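Local coordinates for succinoglycan biosynthesis protein (Bacillus cereus ATCC 14579, PDB 3B55) that is of unproven function but binds calcium and belongs to the erythromycin esterase-like family, so it may act as a hydrolase, at residues A83-H88 / V111-W116; K282-M287 / N307-K312; A119-R124 / S134-P139; M93-V98 / L150-Q155. The protein carries 1 engineered substitution. All coordinates share one frame; numbering follows the deposited sequence.

Interaction 1. Residues A83-H88 / V111-W116; sequences ATHGAH and VLEEGW. With CA (calcium ion), chain B.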
loop_
_atom_site.group_PDB
_atom_site.type_symbol
_atom_site.label_atom_id
_atom_site.label_comp_id
_atom_site.label_asym_id
_atom_site.label_seq_id
_atom_site.Cartn_x
_atom_site.Cartn_y
_atom_site.Cartn_z
ATOM N N ALA A 83 10.432 -1.190 3.108
ATOM C CA ALA A 83 11.263 -0.211 3.798
ATOM C C ALA A 83 11.481 1.019 2.932
ATOM O O ALA A 83 11.643 2.118 3.444
ATOM C CB ALA A 83 12.609 -0.833 4.190
ATOM N N THR A 84 11.472 0.818 1.622
ATOM C CA THR A 84 11.667 1.893 0.657
ATOM C C THR A 84 11.051 1.509 -0.682
ATOM O O THR A 84 10.898 0.324 -0.979
ATOM C CB THR A 84 13.157 2.165 0.400
ATOM O OG1 THR A 84 13.286 3.059 -0.709
ATOM C CG2 THR A 84 13.899 0.861 0.063
ATOM N N HIS A 85 10.717 2.509 -1.493
ATOM C CA HIS A 85 10.141 2.249 -2.808
ATOM C C HIS A 85 11.196 2.086 -3.891
ATOM O O HIS A 85 10.854 1.953 -5.065
ATOM C CB HIS A 85 9.220 3.382 -3.239
ATOM C CG HIS A 85 7.953 3.450 -2.462
ATOM N ND1 HIS A 85 7.293 2.323 -2.021
ATOM C CD2 HIS A 85 7.186 4.502 -2.099
ATOM C CE1 HIS A 85 6.172 2.677 -1.425
ATOM N NE2 HIS A 85 6.083 3.992 -1.462
ATOM N N GLY A 86 12.471 2.088 -3.519
ATOM C CA GLY A 86 13.501 1.965 -4.537
ATOM C C GLY A 86 14.517 0.844 -4.413
ATOM O O GLY A 86 15.654 1.005 -4.849
ATOM N N ALA A 87 14.129 -0.290 -3.838
ATOM C CA ALA A 87 15.057 -1.411 -3.708
ATOM C C ALA A 87 14.528 -2.667 -4.398
ATOM O O ALA A 87 13.363 -3.047 -4.232
ATOM C CB ALA A 87 15.345 -1.700 -2.238
ATOM N N HIS A 88 15.407 -3.305 -5.166
ATOM C CA HIS A 88 15.093 -4.514 -5.920
ATOM C C HIS A 88 14.709 -5.720 -5.060
ATOM O O HIS A 88 13.657 -6.329 -5.266
ATOM C CB HIS A 88 16.298 -4.867 -6.810
ATOM C CG HIS A 88 16.140 -6.140 -7.584
ATOM N ND1 HIS A 88 16.810 -7.297 -7.255
ATOM C CD2 HIS A 88 15.402 -6.433 -8.679
ATOM C CE1 HIS A 88 16.494 -8.249 -8.117
ATOM N NE2 HIS A 88 15.641 -7.749 -8.992
ATOM N N VAL A 111 -4.060 -5.109 -2.699
ATOM C CA VAL A 111 -4.326 -3.686 -2.685
ATOM C C VAL A 111 -2.976 -2.987 -2.715
ATOM O O VAL A 111 -2.158 -3.132 -1.803
ATOM C CB VAL A 111 -5.114 -3.260 -1.425
ATOM C CG1 VAL A 111 -5.290 -1.751 -1.412
ATOM C CG2 VAL A 111 -6.484 -3.937 -1.425
ATOM N N LEU A 112 -2.745 -2.235 -3.779
ATOM C CA LEU A 112 -1.489 -1.525 -3.947
ATOM C C LEU A 112 -1.591 -0.088 -3.532
ATOM O O LEU A 112 -2.644 0.543 -3.655
ATOM C CB LEU A 112 -1.042 -1.530 -5.411
ATOM C CG LEU A 112 -0.753 -2.844 -6.120
ATOM C CD1 LEU A 112 -0.491 -2.539 -7.579
ATOM C CD2 LEU A 112 0.441 -3.553 -5.494
ATOM N N GLU A 113 -0.464 0.424 -3.062
ATOM C CA GLU A 113 -0.372 1.805 -2.673
ATOM C C GLU A 113 -0.249 2.510 -4.028
ATOM O O GLU A 113 0.767 3.135 -4.356
ATOM C CB GLU A 113 0.881 2.026 -1.858
ATOM C CG GLU A 113 0.953 3.378 -1.274
ATOM C CD GLU A 113 2.361 3.779 -1.065
ATOM O OE1 GLU A 113 3.042 3.226 -0.169
ATOM O OE2 GLU A 113 2.779 4.650 -1.835
ATOM N N GLU A 114 -1.303 2.375 -4.822
ATOM C CA GLU A 114 -1.358 2.959 -6.154
ATOM C C GLU A 114 -2.740 3.578 -6.342
ATOM O O GLU A 114 -3.697 3.198 -5.667
ATOM C CB GLU A 114 -1.112 1.852 -7.187
ATOM C CG GLU A 114 -1.131 2.294 -8.638
ATOM C CD GLU A 114 -0.102 3.363 -8.922
ATOM O OE1 GLU A 114 -0.330 4.526 -8.526
ATOM O OE2 GLU A 114 0.936 3.038 -9.533
ATOM N N GLY A 115 -2.840 4.539 -7.249
ATOM C CA GLY A 115 -4.117 5.180 -7.491
ATOM C C GLY A 115 -5.186 4.166 -7.850
ATOM O O GLY A 115 -4.942 3.225 -8.608
ATOM N N TRP A 116 -6.377 4.353 -7.290
ATOM C CA TRP A 116 -7.495 3.463 -7.552
ATOM C C TRP A 116 -7.833 3.428 -9.040
ATOM O O TRP A 116 -8.164 2.369 -9.569
ATOM C CB TRP A 116 -8.711 3.902 -6.726
ATOM C CG TRP A 116 -10.018 3.315 -7.175
ATOM C CD1 TRP A 116 -10.758 3.688 -8.263
ATOM C CD2 TRP A 116 -10.752 2.266 -6.532
ATOM N NE1 TRP A 116 -11.909 2.937 -8.335
ATOM C CE2 TRP A 116 -11.931 2.058 -7.283
ATOM C CE3 TRP A 116 -10.529 1.485 -5.392
ATOM C CZ2 TRP A 116 -12.885 1.095 -6.931
ATOM C CZ3 TRP A 116 -11.482 0.525 -5.040
ATOM C CH2 TRP A 116 -12.643 0.342 -5.808
HETATM CA CA CA B . 4.602 5.755 -0.858
#
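The calcium site of this erythromycin esterase-like protein is where His-85 and Glu-113 meet, and the ion is what joins them. NE2 of His-85 lies 2.4 Å from the calcium ion. OE2 of Glu-113 binds the same ion at about the same length. The second carboxylate oxygen stays farther off, with OE1 of Glu-113 3.1 Å from the calcium ion, so the grip is through one oxygen. The two ligands do not bond to each other. NE2 of His-85 and OE2 of Glu-113 stand 3.4 Å apart, as two ligands of one metal do. The imidazole and carboxylate planes are turned 62° apart. Glu-113 reaches the ion with CG anti to its backbone N (chi1 -172°) and an extended chain beyond. Second-shell bonds orient both groups. ND1 of His-85 is hydrogen-bonded to OE2 of Glu-82, which fixes the ring's rotation and leaves NE2 to the metal. OE1 of Glu-113 accepts from the backbone N of His-306. In the loop around His-85, OG1 of Thr-84 accepts from the backbone N of Gly-86 at 3.1 Å, an ST turn. Phe-141 and His-306 each meet the His-85 ring edge-to-face. The site lies at one end of three strands of the mixed sheet: His-85 is in the loop after strand 77-82, Glu-113 is at the end region of strand 109-112, and strand 301-306 runs between them.

Interaction 2. Residues K282-M287 / N307-K312; sequences KHDIAM and NGHVSK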
loop_
_atom_site.group_PDB
_atom_site.type_symbol
_atom_site.label_atom_id
_atom_site.label_comp_id
_atom_site.label_asym_id
_atom_site.label_seq_id
_atom_site.Cartn_x
_atom_site.Cartn_y
_atom_site.Cartn_z
ATOM N N LYS A 282 -6.733 12.940 5.972
ATOM C CA LYS A 282 -7.742 12.500 5.023
ATOM C C LYS A 282 -7.137 11.564 3.989
ATOM O O LYS A 282 -7.806 10.646 3.522
ATOM C CB LYS A 282 -8.378 13.696 4.303
ATOM C CG LYS A 282 -9.199 14.620 5.196
ATOM C CD LYS A 282 -10.006 15.597 4.347
ATOM C CE LYS A 282 -10.639 16.710 5.166
ATOM N NZ LYS A 282 -9.659 17.778 5.508
ATOM N N HIS A 283 -5.876 11.790 3.631
ATOM C CA HIS A 283 -5.242 10.936 2.638
ATOM C C HIS A 283 -5.243 9.486 3.094
ATOM O O HIS A 283 -5.751 8.619 2.392
ATOM C CB HIS A 283 -3.798 11.358 2.353
ATOM C CG HIS A 283 -3.120 10.512 1.315
ATOM N ND1 HIS A 283 -1.844 10.013 1.475
ATOM C CD2 HIS A 283 -3.552 10.057 0.113
ATOM C CE1 HIS A 283 -1.521 9.282 0.421
ATOM N NE2 HIS A 283 -2.541 9.293 -0.420
ATOM N N ASP A 284 -4.698 9.216 4.277
ATOM C CA ASP A 284 -4.646 7.835 4.740
ATOM C C ASP A 284 -5.968 7.291 5.259
ATOM O O ASP A 284 -6.128 6.084 5.389
ATOM C CB ASP A 284 -3.532 7.654 5.770
ATOM C CG ASP A 284 -2.215 7.228 5.120
ATOM O OD1 ASP A 284 -1.946 7.671 3.978
ATOM O OD2 ASP A 284 -1.446 6.450 5.734
ATOM N N ILE A 285 -6.911 8.173 5.569
ATOM C CA ILE A 285 -8.211 7.699 6.001
ATOM C C ILE A 285 -8.792 7.037 4.741
ATOM O O ILE A 285 -9.304 5.925 4.794
ATOM C CB ILE A 285 -9.114 8.861 6.478
ATOM C CG1 ILE A 285 -8.790 9.173 7.943
ATOM C CG2 ILE A 285 -10.584 8.509 6.288
ATOM C CD1 ILE A 285 -9.679 10.231 8.563
ATOM N N ALA A 286 -8.665 7.719 3.606
ATOM C CA ALA A 286 -9.159 7.212 2.330
ATOM C C ALA A 286 -8.490 5.888 1.935
ATOM O O ALA A 286 -9.174 4.947 1.536
ATOM C CB ALA A 286 -8.933 8.259 1.229
HETATM N N MSE A 287 -7.163 5.819 2.022
HETATM C CA MSE A 287 -6.451 4.587 1.668
HETATM C C MSE A 287 -6.943 3.445 2.547
HETATM O O MSE A 287 -7.098 2.311 2.089
HETATM C CB MSE A 287 -4.935 4.746 1.848
HETATM C CG MSE A 287 -4.303 5.827 0.974
HETATM SE SE MSE A 287 -2.552 5.325 0.264
HETATM C CE MSE A 287 -1.494 5.543 1.864
ATOM N N ASN A 307 6.282 0.946 4.392
ATOM C CA ASN A 307 6.257 0.591 5.817
ATOM C C ASN A 307 5.425 1.585 6.624
ATOM O O ASN A 307 4.703 1.206 7.551
ATOM C CB ASN A 307 7.678 0.571 6.403
ATOM C CG ASN A 307 8.380 -0.768 6.217
ATOM O OD1 ASN A 307 9.551 -0.916 6.566
ATOM N ND2 ASN A 307 7.666 -1.749 5.685
ATOM N N GLY A 308 5.530 2.858 6.259
ATOM C CA GLY A 308 4.794 3.891 6.964
ATOM C C GLY A 308 3.284 3.867 6.811
ATOM O O GLY A 308 2.573 4.450 7.635
ATOM N N HIS A 309 2.781 3.203 5.772
ATOM C CA HIS A 309 1.343 3.149 5.562
ATOM C C HIS A 309 0.677 1.861 6.054
ATOM O O HIS A 309 -0.552 1.776 6.088
ATOM C CB HIS A 309 1.011 3.383 4.081
ATOM C CG HIS A 309 1.347 4.761 3.595
ATOM N ND1 HIS A 309 0.816 5.901 4.160
ATOM C CD2 HIS A 309 2.153 5.181 2.589
ATOM C CE1 HIS A 309 1.278 6.963 3.523
ATOM N NE2 HIS A 309 2.091 6.554 2.565
ATOM N N VAL A 310 1.478 0.866 6.434
ATOM C CA VAL A 310 0.928 -0.392 6.945
ATOM C C VAL A 310 1.314 -0.668 8.396
ATOM O O VAL A 310 0.789 -1.604 9.007
ATOM C CB VAL A 310 1.356 -1.632 6.095
ATOM C CG1 VAL A 310 0.813 -1.515 4.679
ATOM C CG2 VAL A 310 2.870 -1.767 6.078
ATOM N N SER A 311 2.229 0.126 8.949
ATOM C CA SER A 311 2.646 -0.073 10.333
ATOM C C SER A 311 1.464 0.214 11.244
ATOM O O SER A 311 0.576 0.989 10.889
ATOM C CB SER A 311 3.828 0.837 10.684
ATOM O OG SER A 311 3.582 2.188 10.334
ATOM N N LYS A 312 1.434 -0.420 12.412
ATOM C CA LYS A 312 0.318 -0.212 13.329
ATOM C C LYS A 312 0.486 1.054 14.150
ATOM O O LYS A 312 -0.415 1.444 14.893
ATOM C CB LYS A 312 0.143 -1.423 14.245
ATOM C CG LYS A 312 -0.268 -2.705 13.519
ATOM C CD LYS A 312 -0.391 -3.863 14.514
ATOM C CE LYS A 312 -0.623 -5.200 13.833
ATOM N NZ LYS A 312 -1.998 -5.384 13.302
#
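The short, weakly bonded helix 307-310 faces the long helix 278-298, with the CA atoms of Asp-284 and His-309 7.6 Å apart. The contact is a buried histidine-carboxylate hydrogen bond beside the calcium site. ND1 of His-309 donates to OD2 of Asp-284 over 2.8 Å, at an N-H...O angle of 152°. The acceptor lies near the imidazole plane and uses its syn lone pair. The carboxylate is twisted 49° from the ring. OD2 of Asp-284 also accepts from the backbone N of Ala-324, so two donors hold this oxygen. Met-287, present as selenomethionine, covers one face of the same ring. Its chain bends at chi2 and chi3, which brings the methyl CE over the imidazole. The ring of Tyr-320 meets His-309 edge-to-face. The imidazole is thus held at its edge by a bond and over its face by a methyl group. Its side chain comes within about 4 Å of the calcium ion, at nearest atoms, and touches Glu-113. The CH-pi contact is nearly centred: CE of Met-287 sits 3.4 Å from the centroid of the His-309 ring, 15° off the normal.

Interaction 3. Residues A119-R124 / S134-P139; sequences ALELDR and SQHLTP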
loop_
_atom_site.group_PDB
_atom_site.type_symbol
_atom_site.label_atom_id
_atom_site.label_comp_id
_atom_site.label_asym_id
_atom_site.label_seq_id
_atom_site.Cartn_x
_atom_site.Cartn_y
_atom_site.Cartn_z
ATOM N N ALA A 119 -5.101 1.446 -11.097
ATOM C CA ALA A 119 -5.189 0.010 -10.839
ATOM C C ALA A 119 -6.349 -0.657 -11.591
ATOM O O ALA A 119 -6.330 -1.866 -11.810
ATOM C CB ALA A 119 -5.321 -0.247 -9.343
ATOM N N LEU A 120 -7.360 0.122 -11.974
ATOM C CA LEU A 120 -8.489 -0.427 -12.719
ATOM C C LEU A 120 -7.953 -1.058 -14.001
ATOM O O LEU A 120 -8.510 -2.034 -14.502
ATOM C CB LEU A 120 -9.492 0.675 -13.077
ATOM C CG LEU A 120 -10.297 1.297 -11.933
ATOM C CD1 LEU A 120 -11.200 2.395 -12.478
ATOM C CD2 LEU A 120 -11.126 0.218 -11.240
ATOM N N GLU A 121 -6.861 -0.490 -14.510
ATOM C CA GLU A 121 -6.214 -0.961 -15.730
ATOM C C GLU A 121 -5.263 -2.124 -15.450
ATOM O O GLU A 121 -5.026 -2.963 -16.318
ATOM C CB GLU A 121 -5.427 0.175 -16.384
ATOM C CG GLU A 121 -6.272 1.317 -16.930
ATOM C CD GLU A 121 -7.065 0.937 -18.173
ATOM O OE1 GLU A 121 -6.718 -0.069 -18.830
ATOM O OE2 GLU A 121 -8.036 1.656 -18.496
ATOM N N LEU A 122 -4.706 -2.167 -14.244
ATOM C CA LEU A 122 -3.793 -3.242 -13.883
ATOM C C LEU A 122 -4.633 -4.486 -13.642
ATOM O O LEU A 122 -4.219 -5.598 -13.965
ATOM C CB LEU A 122 -3.010 -2.887 -12.618
ATOM C CG LEU A 122 -2.164 -1.609 -12.682
ATOM C CD1 LEU A 122 -1.497 -1.372 -11.340
ATOM C CD2 LEU A 122 -1.126 -1.722 -13.793
ATOM N N ASP A 123 -5.821 -4.280 -13.080
ATOM C CA ASP A 123 -6.740 -5.371 -12.800
ATOM C C ASP A 123 -7.184 -5.993 -14.124
ATOM O O ASP A 123 -7.279 -7.215 -14.255
ATOM C CB ASP A 123 -7.948 -4.838 -12.029
ATOM C CG ASP A 123 -8.825 -5.945 -11.483
ATOM O OD1 ASP A 123 -8.277 -6.876 -10.854
ATOM O OD2 ASP A 123 -10.060 -5.882 -11.673
ATOM N N ARG A 124 -7.457 -5.135 -15.102
ATOM C CA ARG A 124 -7.875 -5.585 -16.421
ATOM C C ARG A 124 -6.747 -6.403 -17.062
ATOM O O ARG A 124 -6.999 -7.372 -17.781
ATOM C CB ARG A 124 -8.226 -4.377 -17.291
ATOM C CG ARG A 124 -8.559 -4.710 -18.737
ATOM C CD ARG A 124 -9.139 -3.495 -19.455
ATOM N NE ARG A 124 -9.386 -3.747 -20.874
ATOM C CZ ARG A 124 -8.444 -3.731 -21.812
ATOM N NH1 ARG A 124 -7.189 -3.471 -21.482
ATOM N NH2 ARG A 124 -8.758 -3.975 -23.078
ATOM N N SER A 134 2.913 -0.872 -17.429
ATOM C CA SER A 134 3.883 0.183 -17.143
ATOM C C SER A 134 3.378 1.579 -17.505
ATOM O O SER A 134 3.904 2.587 -17.030
ATOM C CB SER A 134 5.184 -0.087 -17.897
ATOM O OG SER A 134 4.974 -0.017 -19.294
ATOM N N GLN A 135 2.362 1.631 -18.353
ATOM C CA GLN A 135 1.791 2.895 -18.796
ATOM C C GLN A 135 0.929 3.529 -17.697
ATOM O O GLN A 135 0.762 4.750 -17.637
ATOM C CB GLN A 135 0.944 2.632 -20.041
ATOM C CG GLN A 135 0.617 3.834 -20.897
ATOM C CD GLN A 135 -0.182 3.440 -22.132
ATOM O OE1 GLN A 135 0.269 2.624 -22.941
ATOM N NE2 GLN A 135 -1.376 4.013 -22.278
ATOM N N HIS A 136 0.394 2.692 -16.814
ATOM C CA HIS A 136 -0.471 3.172 -15.743
ATOM C C HIS A 136 0.161 3.164 -14.364
ATOM O O HIS A 136 -0.358 3.775 -13.429
ATOM C CB HIS A 136 -1.753 2.355 -15.748
ATOM C CG HIS A 136 -2.458 2.398 -17.062
ATOM N ND1 HIS A 136 -3.131 3.515 -17.506
ATOM C CD2 HIS A 136 -2.519 1.495 -18.068
ATOM C CE1 HIS A 136 -3.575 3.298 -18.731
ATOM N NE2 HIS A 136 -3.216 2.080 -19.096
ATOM N N LEU A 137 1.275 2.463 -14.229
ATOM C CA LEU A 137 1.958 2.425 -12.947
ATOM C C LEU A 137 2.530 3.812 -12.668
ATOM O O LEU A 137 2.919 4.532 -13.589
ATOM C CB LEU A 137 3.113 1.424 -12.969
ATOM C CG LEU A 137 2.836 -0.077 -12.908
ATOM C CD1 LEU A 137 4.119 -0.822 -13.234
ATOM C CD2 LEU A 137 2.328 -0.473 -11.526
ATOM N N THR A 138 2.566 4.187 -11.396
ATOM C CA THR A 138 3.131 5.468 -11.003
ATOM C C THR A 138 4.618 5.385 -11.354
ATOM O O THR A 138 5.229 4.316 -11.235
ATOM C CB THR A 138 2.942 5.696 -9.489
ATOM O OG1 THR A 138 1.545 5.829 -9.206
ATOM C CG2 THR A 138 3.647 6.945 -9.031
ATOM N N PRO A 139 5.215 6.506 -11.799
ATOM C CA PRO A 139 6.633 6.572 -12.180
ATOM C C PRO A 139 7.614 5.808 -11.295
ATOM O O PRO A 139 8.429 5.043 -11.799
ATOM C CB PRO A 139 6.908 8.075 -12.207
ATOM C CG PRO A 139 5.624 8.612 -12.749
ATOM C CD PRO A 139 4.581 7.831 -11.947
#
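His-136 and Glu-121 lie against each other where the loop after helix 116-128 folds back on that helix. The aliphatic part of Glu-121 covers one face of the imidazole. CG of Glu-121 is 3.7 Å from the centroid of the His-136 ring and only 4° off its normal, a well-centred CH-pi contact. CB of Glu-121 lies nearer the rim, 3.6 Å from CD2 of His-136. A bend at chi2 (-71°) lays the glutamate chain over the ring, and the carboxylate plane ends 21° from that of the imidazole. The charged end makes no bond here: OE1 of Glu-121 stays 4.1 Å from NE2 of His-136. At that range the carboxylate might still favour a protonated ring. CB of Gln-135 sits over the opposite face, offset toward the rim, so the ring lies between two aliphatic groups. Leu-122 forms the inner part of the contact. Its CD1 meets CD2 of Leu-137 at 3.9 Å, the two chains crossing at about a right angle. Helix 144-158 adds to this apolar patch, with Leu-150 against Leu-122 and Leu-147 against Leu-137. The loop backbone is also tied down: Arg-118 NE is hydrogen-bonded to the carbonyl O of His-136. The arrangement is a connection between helices 116-128 and 144-158 whose loop packs back on the first helix, polar at the rim and apolar inside.

Interaction 4. Residues M93-V98 / L150-Q155; sequences MKHRIV and LDWIRQ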
loop_
_atom_site.group_PDB
_atom_site.type_symbol
_atom_site.label_atom_id
_atom_site.label_comp_id
_atom_site.label_asym_id
_atom_site.label_seq_id
_atom_site.Cartn_x
_atom_site.Cartn_y
_atom_site.Cartn_z
HETATM N N MSE A 93 11.214 -9.815 -2.695
HETATM C CA MSE A 93 10.903 -10.579 -1.493
HETATM C C MSE A 93 9.413 -10.434 -1.171
HETATM O O MSE A 93 8.781 -11.363 -0.661
HETATM C CB MSE A 93 11.731 -10.085 -0.308
HETATM C CG MSE A 93 11.583 -10.929 0.937
HETATM SE SE MSE A 93 12.101 -12.791 0.662
HETATM C CE MSE A 93 13.998 -12.625 0.839
ATOM N N LYS A 94 8.851 -9.265 -1.467
ATOM C CA LYS A 94 7.436 -9.033 -1.210
ATOM C C LYS A 94 6.615 -9.818 -2.230
ATOM O O LYS A 94 5.497 -10.254 -1.952
ATOM C CB LYS A 94 7.117 -7.541 -1.301
ATOM C CG LYS A 94 7.455 -6.775 -0.030
ATOM C CD LYS A 94 7.012 -5.324 -0.133
ATOM C CE LYS A 94 5.512 -5.215 -0.388
ATOM N NZ LYS A 94 5.107 -3.787 -0.512
ATOM N N HIS A 95 7.192 -9.992 -3.414
ATOM C CA HIS A 95 6.556 -10.737 -4.486
ATOM C C HIS A 95 6.431 -12.195 -4.021
ATOM O O HIS A 95 5.374 -12.815 -4.151
ATOM C CB HIS A 95 7.422 -10.618 -5.750
ATOM C CG HIS A 95 6.896 -11.365 -6.940
ATOM N ND1 HIS A 95 7.433 -11.209 -8.201
ATOM C CD2 HIS A 95 5.928 -12.303 -7.058
ATOM C CE1 HIS A 95 6.823 -12.024 -9.044
ATOM N NE2 HIS A 95 5.906 -12.699 -8.375
ATOM N N ARG A 96 7.512 -12.727 -3.463
ATOM C CA ARG A 96 7.518 -14.100 -2.980
ATOM C C ARG A 96 6.459 -14.342 -1.905
ATOM O O ARG A 96 5.823 -15.397 -1.872
ATOM C CB ARG A 96 8.886 -14.453 -2.408
ATOM C CG ARG A 96 10.054 -14.324 -3.380
ATOM C CD ARG A 96 11.263 -15.023 -2.789
ATOM N NE ARG A 96 10.957 -16.435 -2.565
ATOM C CZ ARG A 96 11.333 -17.126 -1.495
ATOM N NH1 ARG A 96 12.040 -16.538 -0.536
ATOM N NH2 ARG A 96 10.989 -18.402 -1.378
ATOM N N ILE A 97 6.289 -13.369 -1.016
ATOM C CA ILE A 97 5.315 -13.476 0.063
ATOM C C ILE A 97 3.890 -13.482 -0.477
ATOM O O ILE A 97 3.059 -14.288 -0.048
ATOM C CB ILE A 97 5.487 -12.317 1.073
ATOM C CG1 ILE A 97 6.902 -12.373 1.666
ATOM C CG2 ILE A 97 4.437 -12.412 2.165
ATOM C CD1 ILE A 97 7.250 -11.214 2.553
ATOM N N VAL A 98 3.604 -12.578 -1.407
ATOM C CA VAL A 98 2.280 -12.535 -2.009
ATOM C C VAL A 98 2.000 -13.922 -2.572
ATOM O O VAL A 98 0.937 -14.492 -2.338
ATOM C CB VAL A 98 2.216 -11.502 -3.154
ATOM C CG1 VAL A 98 0.860 -11.561 -3.837
ATOM C CG2 VAL A 98 2.466 -10.108 -2.598
ATOM N N LEU A 150 3.005 -8.396 -11.618
ATOM C CA LEU A 150 1.746 -8.337 -12.346
ATOM C C LEU A 150 1.657 -9.472 -13.357
ATOM O O LEU A 150 0.594 -10.073 -13.536
ATOM C CB LEU A 150 1.609 -6.980 -13.042
ATOM C CG LEU A 150 1.452 -5.805 -12.073
ATOM C CD1 LEU A 150 1.568 -4.489 -12.814
ATOM C CD2 LEU A 150 0.108 -5.920 -11.368
ATOM N N ASP A 151 2.775 -9.768 -14.016
ATOM C CA ASP A 151 2.789 -10.847 -14.991
ATOM C C ASP A 151 2.549 -12.179 -14.290
ATOM O O ASP A 151 1.847 -13.037 -14.817
ATOM C CB ASP A 151 4.112 -10.885 -15.748
ATOM C CG ASP A 151 4.145 -11.987 -16.786
ATOM O OD1 ASP A 151 3.111 -12.188 -17.456
ATOM O OD2 ASP A 151 5.196 -12.645 -16.940
ATOM N N TRP A 152 3.125 -12.363 -13.105
ATOM C CA TRP A 152 2.898 -13.609 -12.380
ATOM C C TRP A 152 1.408 -13.708 -12.021
ATOM O O TRP A 152 0.811 -14.786 -12.104
ATOM C CB TRP A 152 3.729 -13.671 -11.096
ATOM C CG TRP A 152 3.274 -14.783 -10.211
ATOM C CD1 TRP A 152 3.494 -16.116 -10.394
ATOM C CD2 TRP A 152 2.389 -14.675 -9.088
ATOM N NE1 TRP A 152 2.791 -16.846 -9.465
ATOM C CE2 TRP A 152 2.099 -15.986 -8.653
ATOM C CE3 TRP A 152 1.801 -13.595 -8.415
ATOM C CZ2 TRP A 152 1.254 -16.252 -7.568
ATOM C CZ3 TRP A 152 0.956 -13.860 -7.334
ATOM C CH2 TRP A 152 0.689 -15.178 -6.928
ATOM N N ILE A 153 0.805 -12.587 -11.625
ATOM C CA ILE A 153 -0.606 -12.607 -11.269
ATOM C C ILE A 153 -1.465 -12.916 -12.493
ATOM O O ILE A 153 -2.472 -13.612 -12.384
ATOM C CB ILE A 153 -1.075 -11.275 -10.670
ATOM C CG1 ILE A 153 -0.277 -10.956 -9.407
ATOM C CG2 ILE A 153 -2.554 -11.370 -10.339
ATOM C CD1 ILE A 153 -0.698 -9.655 -8.730
ATOM N N ARG A 154 -1.073 -12.383 -13.648
ATOM C CA ARG A 154 -1.799 -12.625 -14.891
ATOM C C ARG A 154 -1.756 -14.123 -15.193
ATOM O O ARG A 154 -2.764 -14.722 -15.579
ATOM C CB ARG A 154 -1.145 -11.863 -16.046
ATOM C CG ARG A 154 -1.684 -12.240 -17.424
ATOM C CD ARG A 154 -0.868 -11.591 -18.537
ATOM N NE ARG A 154 0.467 -12.172 -18.660
ATOM C CZ ARG A 154 0.708 -13.417 -19.062
ATOM N NH1 ARG A 154 -0.296 -14.223 -19.381
ATOM N NH2 ARG A 154 1.951 -13.854 -19.164
ATOM N N GLN A 155 -0.581 -14.719 -15.012
ATOM C CA GLN A 155 -0.389 -16.145 -15.266
ATOM C C GLN A 155 -1.186 -16.995 -14.284
ATOM O O GLN A 155 -1.861 -17.953 -14.673
ATOM C CB GLN A 155 1.099 -16.504 -15.171
ATOM C CG GLN A 155 1.935 -15.960 -16.311
ATOM C CD GLN A 155 3.396 -16.364 -16.205
ATOM O OE1 GLN A 155 4.283 -15.517 -16.068
ATOM N NE2 GLN A 155 3.653 -17.665 -16.263
#
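This is a helix-to-helix contact between helices 88-104 and 144-158, built on Trp-152 and lying away from the calcium site. Trp-152 reaches across to His-95 and Val-98, which are one helical turn apart on helix 88-104. NE2 of His-95 comes 3.6 Å from CB of Trp-152, and this carbon lies near the imidazole plane, at the ring's edge. CG of Trp-152 is also in that plane, 3.8 Å from NE2 of His-95. The two rings are neither stacked nor perpendicular. The His-95 ring and the five-membered ring of Trp-152 have centroids 5.6 Å apart and planes at 51°. With chi1 at 179° the His-95 ring swings away from its own backbone N, out toward helix 144-158. The far part of the indole meets the valine, with CZ3 of Trp-152 4.2 Å from CG1 of Val-98. Lys-99 and Val-102 extend the surface that Trp-152 touches. Away from the interface, NH2 of Arg-154 forms a salt bridge with OD1 of Asp-151 at 2.7 Å. OD1 of Asp-151 accepts through its syn lone pair and lies somewhat out of the guanidinium plane. Behind the pair, Val-98 rests on Leu-80 of strand 77-82, while Leu-150 and Ile-153 pack on helix 116-128. The arrangement is that of an alpha/beta fold, with neighbouring helices packed together beside a mainly parallel central sheet.

In the fold
From the N terminus, the loop after strand 77-82 supplies the first half of interaction 1, and helix 88-104 the first half of interaction 4. Interaction 1 then closes after strand 109-112. Interaction 4 closes only on helix 144-158, so the two cross along the chain. Interaction 3 opens and closes within the span of interaction 4, tying helix 116-128 to its following loop. Leu-150 touches both Leu-122 and Leu-137, joining interactions 3 and 4. Glu-114 joins interactions 1 and 3 through Thr-138. Interaction 2 comes last, closing a loop that holds strand 301-306, and returns to the metal site, where His-309 touches Glu-113.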